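Side-chain contacts in fanconi-associated nuclease 1 homolog (PDB 5Y7Q), which is a bacterial homolog of Fanconi-associated nuclease 1 that combines HTH, SAP and VRR-NUC domains: residues C473-R476 / D477-L481; V406-G409 / L410-L414. One frame throughout, in Å; residues are numbered along the deposited sequence.

Contact 1. Residues C473-R476 / D477-L481; sequences CRYR and DKFGL
Y475 and F479, four residues apart where the chain runs from helix 467-478 into a turn, form an edge-to-face aromatic pair. The two side chains lie next to each other and point the same way. Y475 has CG anti to its backbone N (chi1 179°), which sends its ring alongside that of F479. Their ring planes stand 77° apart and their centroids 5.2 Å. The edge of F479 is the part that meets the tyrosine: its CD1 lies over one face, offset toward the rim, while F479 CE1 comes 3.5 Å from Y475 CZ. The phenol end is fixed from elsewhere, as Y475 OH hydrogen-bonds to the backbone O of L491.

Backbone hydrogen bonds hold this stretch of the helix. D477 N reaches C473 O at 2.9 Å in an almost straight bond, and K478 N binds R474 O at the same length. From K478 to L481 the chain then makes a type II beta turn, closed by L481 N bonding to K478 O at 3.0 Å, with G480 taking the positive-phi third position usual for glycine.

Charge pairing occupies another side of the helix. K478 bends at chi2 (-43°), bringing NZ to 3.1 Å from D477 OD1 in a salt bridge between sequence neighbours, entered from above the carboxylate plane. Near its root, K478 also packs along R474, CG to CG 4.3 Å.

Among the surrounding elements, W488 meets the F479 ring and touches K478, and R220 donates to F479 O. Helix 420-423 contributes W420 against R474, K478 and L481, while L417 of helix 409-418 touches both R474 and Y475, joining this surface helix of the VRR-NUC domain to its neighbours.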
loop_
_atom_site.group_PDB
_atom_site.type_symbol
_atom_site.label_atom_id
_atom_site.label_comp_id
_atom_site.label_asym_id
_atom_site.label_seq_id
_atom_site.Cartn_x
_atom_site.Cartn_y
_atom_site.Cartn_z
ATOM N N CYS A 473 -7.606 -28.497 2.205
ATOM C CA CYS A 473 -6.516 -28.836 1.301
ATOM C C CYS A 473 -5.833 -27.586 0.769
ATOM O O CYS A 473 -4.602 -27.534 0.707
ATOM C CB CYS A 473 -7.013 -29.724 0.169
ATOM S SG CYS A 473 -6.994 -31.442 0.709
ATOM N N ARG A 474 -6.609 -26.566 0.390
ATOM C CA ARG A 474 -5.993 -25.314 -0.021
ATOM C C ARG A 474 -5.151 -24.745 1.107
ATOM O O ARG A 474 -4.064 -24.219 0.865
ATOM C CB ARG A 474 -7.066 -24.315 -0.463
ATOM C CG ARG A 474 -6.763 -23.583 -1.777
ATOM C CD ARG A 474 -6.724 -24.493 -3.010
ATOM N NE ARG A 474 -7.920 -25.326 -3.151
ATOM C CZ ARG A 474 -7.911 -26.660 -3.221
ATOM N NH1 ARG A 474 -6.756 -27.319 -3.176
ATOM N NH2 ARG A 474 -9.053 -27.343 -3.343
ATOM N N TYR A 475 -5.615 -24.901 2.345
ATOM C CA TYR A 475 -4.877 -24.436 3.508
ATOM C C TYR A 475 -3.548 -25.161 3.646
ATOM O O TYR A 475 -2.531 -24.541 3.964
ATOM C CB TYR A 475 -5.724 -24.642 4.761
ATOM C CG TYR A 475 -5.112 -24.221 6.098
ATOM C CD1 TYR A 475 -4.332 -25.105 6.862
ATOM C CD2 TYR A 475 -5.357 -22.978 6.608
ATOM C CE1 TYR A 475 -3.813 -24.734 8.085
ATOM C CE2 TYR A 475 -4.839 -22.589 7.816
ATOM C CZ TYR A 475 -4.080 -23.463 8.553
ATOM O OH TYR A 475 -3.604 -23.028 9.763
ATOM N N ARG A 476 -3.534 -26.476 3.447
ATOM C CA ARG A 476 -2.271 -27.189 3.602
ATOM C C ARG A 476 -1.325 -26.909 2.436
ATOM O O ARG A 476 -0.127 -26.699 2.641
ATOM C CB ARG A 476 -2.531 -28.684 3.741
ATOM C CG ARG A 476 -3.033 -29.139 5.101
ATOM C CD ARG A 476 -3.791 -30.441 4.921
ATOM N NE ARG A 476 -3.835 -31.281 6.111
ATOM C CZ ARG A 476 -4.430 -30.936 7.246
ATOM N NH1 ARG A 476 -5.018 -29.741 7.367
ATOM N NH2 ARG A 476 -4.426 -31.790 8.264
ATOM N N ASP A 477 -1.851 -26.913 1.208
ATOM C CA ASP A 477 -1.053 -26.671 0.010
ATOM C C ASP A 477 -0.423 -25.276 0.032
ATOM O O ASP A 477 0.788 -25.118 -0.164
ATOM C CB ASP A 477 -1.953 -26.853 -1.225
ATOM C CG ASP A 477 -1.193 -27.311 -2.478
ATOM O OD1 ASP A 477 -0.438 -26.502 -3.079
ATOM O OD2 ASP A 477 -1.388 -28.483 -2.882
ATOM N N LYS A 478 -1.232 -24.256 0.281
ATOM C CA LYS A 478 -0.849 -22.872 0.076
ATOM C C LYS A 478 -0.310 -22.188 1.319
ATOM O O LYS A 478 -0.057 -20.982 1.264
ATOM C CB LYS A 478 -2.035 -22.071 -0.441
ATOM C CG LYS A 478 -2.599 -22.630 -1.706
ATOM C CD LYS A 478 -1.507 -23.038 -2.671
ATOM C CE LYS A 478 -2.106 -23.358 -4.044
ATOM N NZ LYS A 478 -1.172 -24.130 -4.913
ATOM N N PHE A 479 -0.132 -22.901 2.433
ATOM C CA PHE A 479 0.259 -22.227 3.668
ATOM C C PHE A 479 1.492 -21.348 3.471
ATOM O O PHE A 479 2.513 -21.782 2.930
ATOM C CB PHE A 479 0.528 -23.230 4.788
ATOM C CG PHE A 479 0.404 -22.618 6.155
ATOM C CD1 PHE A 479 -0.802 -22.687 6.853
ATOM C CD2 PHE A 479 1.464 -21.922 6.717
ATOM C CE1 PHE A 479 -0.933 -22.103 8.095
ATOM C CE2 PHE A 479 1.344 -21.325 7.954
ATOM C CZ PHE A 479 0.146 -21.417 8.648
ATOM N N GLY A 480 1.375 -20.099 3.909
ATOM C CA GLY A 480 2.477 -19.169 3.916
ATOM C C GLY A 480 2.614 -18.333 2.665
ATOM O O GLY A 480 3.343 -17.330 2.686
ATOM N N LEU A 481 1.955 -18.732 1.574
ATOM C CA LEU A 481 2.044 -18.000 0.321
ATOM C C LEU A 481 1.406 -16.628 0.481
ATOM O O LEU A 481 0.360 -16.493 1.102
ATOM C CB LEU A 481 1.357 -18.780 -0.802
ATOM C CG LEU A 481 2.052 -20.045 -1.309
ATOM C CD1 LEU A 481 1.368 -20.529 -2.559
ATOM C CD2 LEU A 481 3.510 -19.796 -1.598
#

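Contact 2. Residues V406-G409 / L410-L414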
loop_
_atom_site.group_PDB
_atom_site.type_symbol
_atom_site.label_atom_id
_atom_site.label_comp_id
_atom_site.label_asym_id
_atom_site.label_seq_id
_atom_site.Cartn_x
_atom_site.Cartn_y
_atom_site.Cartn_z
ATOM N N VAL A 406 -10.319 -11.655 15.664
ATOM C CA VAL A 406 -10.111 -11.972 14.255
ATOM C C VAL A 406 -10.296 -10.754 13.354
ATOM O O VAL A 406 -9.484 -10.533 12.461
ATOM C CB VAL A 406 -11.027 -13.121 13.823
ATOM C CG1 VAL A 406 -10.484 -14.390 14.380
ATOM C CG2 VAL A 406 -12.439 -12.863 14.304
ATOM N N GLU A 407 -11.444 -10.084 13.446
ATOM C CA GLU A 407 -11.707 -8.781 12.820
ATOM C C GLU A 407 -11.441 -8.800 11.314
ATOM O O GLU A 407 -10.483 -8.234 10.803
ATOM C CB GLU A 407 -10.942 -7.638 13.508
ATOM C CG GLU A 407 -9.425 -7.638 13.469
ATOM C CD GLU A 407 -8.829 -6.354 14.034
ATOM O OE1 GLU A 407 -9.560 -5.335 14.095
ATOM O OE2 GLU A 407 -7.637 -6.373 14.426
ATOM N N ASN A 408 -12.351 -9.458 10.615
ATOM C CA ASN A 408 -12.390 -9.606 9.157
ATOM C C ASN A 408 -11.251 -10.467 8.608
ATOM O O ASN A 408 -11.277 -10.798 7.428
ATOM C CB ASN A 408 -12.492 -8.262 8.395
ATOM C CG ASN A 408 -11.182 -7.515 8.277
ATOM O OD1 ASN A 408 -10.211 -8.021 7.724
ATOM N ND2 ASN A 408 -11.168 -6.264 8.756
ATOM N N GLY A 409 -10.321 -10.932 9.439
ATOM C CA GLY A 409 -9.328 -11.869 8.950
ATOM C C GLY A 409 -9.825 -13.290 8.761
ATOM O O GLY A 409 -9.333 -14.012 7.883
ATOM N N LEU A 410 -10.779 -13.733 9.577
ATOM C CA LEU A 410 -11.270 -15.099 9.412
ATOM C C LEU A 410 -12.153 -15.225 8.175
ATOM O O LEU A 410 -11.954 -16.121 7.345
ATOM C CB LEU A 410 -12.017 -15.555 10.655
ATOM C CG LEU A 410 -12.833 -16.804 10.335
ATOM C CD1 LEU A 410 -11.915 -18.009 10.155
ATOM C CD2 LEU A 410 -13.897 -17.041 11.396
ATOM N N ILE A 411 -13.114 -14.314 8.014
ATOM C CA ILE A 411 -14.016 -14.409 6.873
ATOM C C ILE A 411 -13.276 -14.160 5.561
ATOM O O ILE A 411 -13.476 -14.893 4.581
ATOM C CB ILE A 411 -15.195 -13.453 7.069
ATOM C CG1 ILE A 411 -16.006 -13.969 8.238
ATOM C CG2 ILE A 411 -16.040 -13.376 5.822
ATOM C CD1 ILE A 411 -17.181 -13.129 8.575
ATOM N N ASN A 412 -12.411 -13.137 5.510
ATOM C CA ASN A 412 -11.611 -12.941 4.306
ATOM C C ASN A 412 -10.743 -14.156 4.038
ATOM O O ASN A 412 -10.644 -14.607 2.893
ATOM C CB ASN A 412 -10.751 -11.689 4.405
ATOM C CG ASN A 412 -11.572 -10.434 4.388
ATOM O OD1 ASN A 412 -12.796 -10.499 4.332
ATOM N ND2 ASN A 412 -10.917 -9.285 4.474
ATOM N N SER A 413 -10.149 -14.737 5.084
ATOM C CA SER A 413 -9.317 -15.910 4.860
ATOM C C SER A 413 -10.121 -17.033 4.235
ATOM O O SER A 413 -9.737 -17.577 3.200
ATOM C CB SER A 413 -8.674 -16.355 6.162
ATOM O OG SER A 413 -7.651 -15.438 6.508
ATOM N N LEU A 414 -11.254 -17.390 4.842
ATOM C CA LEU A 414 -12.083 -18.447 4.275
ATOM C C LEU A 414 -12.400 -18.166 2.811
ATOM O O LEU A 414 -12.402 -19.083 1.977
ATOM C CB LEU A 414 -13.366 -18.594 5.098
ATOM C CG LEU A 414 -13.130 -19.095 6.520
ATOM C CD1 LEU A 414 -14.380 -18.952 7.331
ATOM C CD2 LEU A 414 -12.693 -20.527 6.484
#
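The amides of N408 and N412 meet where a type I' beta turn, V406 to G409, leads from strand 402-405 straight into helix 409-418; their planes are 29° apart. Two oxygens of N408 lie on the same side of the N412 amide: N408 O above N412 CG at 3.1 Å, and N408 OD1 3.6 Å from N412 ND2, beyond its end. N412 ND2 also has a hydrogen bond to R523 O.

In the turn E407 and N408 both adopt positive phi, and G409 N closes it on V406 O at 3.2 Å. N408 occupies the N-cap position, yet its side chain makes no capping bond; its backbone O accepts from N412 N, the first bond of the helix.

On the apolar side V406 and L410 lie alongside each other, CB to CB 4.1 Å. I530 of strand 529-533 packs on both, with L495 and A499 of helix 493-502 nearby.

G409 O receives two donors from one residue, S413 N at 3.0 Å and S413 OG at 2.6 Å. With OG beside its own backbone N (chi1 -73°), the serine hydroxyl turns back toward the preceding helical turn, and S413 OG is also hydrogen-bonded to Y487 N.

In the fold
Both contacts are short-range and lie at ends of helices: contact 2 where helix 409-418 begins, buried in the fold, and contact 1 where helix 467-478 gives way to a turn at the surface. Their centres lie 16 Å apart, and their nearest atoms, about 7 Å apart, do not touch. Two residues link them: L417, farther along the helix begun in contact 2, packs against contact 1, and L491 is touched by S413 while its backbone O serves Y475. Nearest atoms lie about 8 Å from the bound nucleic acid for contact 1 and about 7 Å for contact 2, so neither contact touches it.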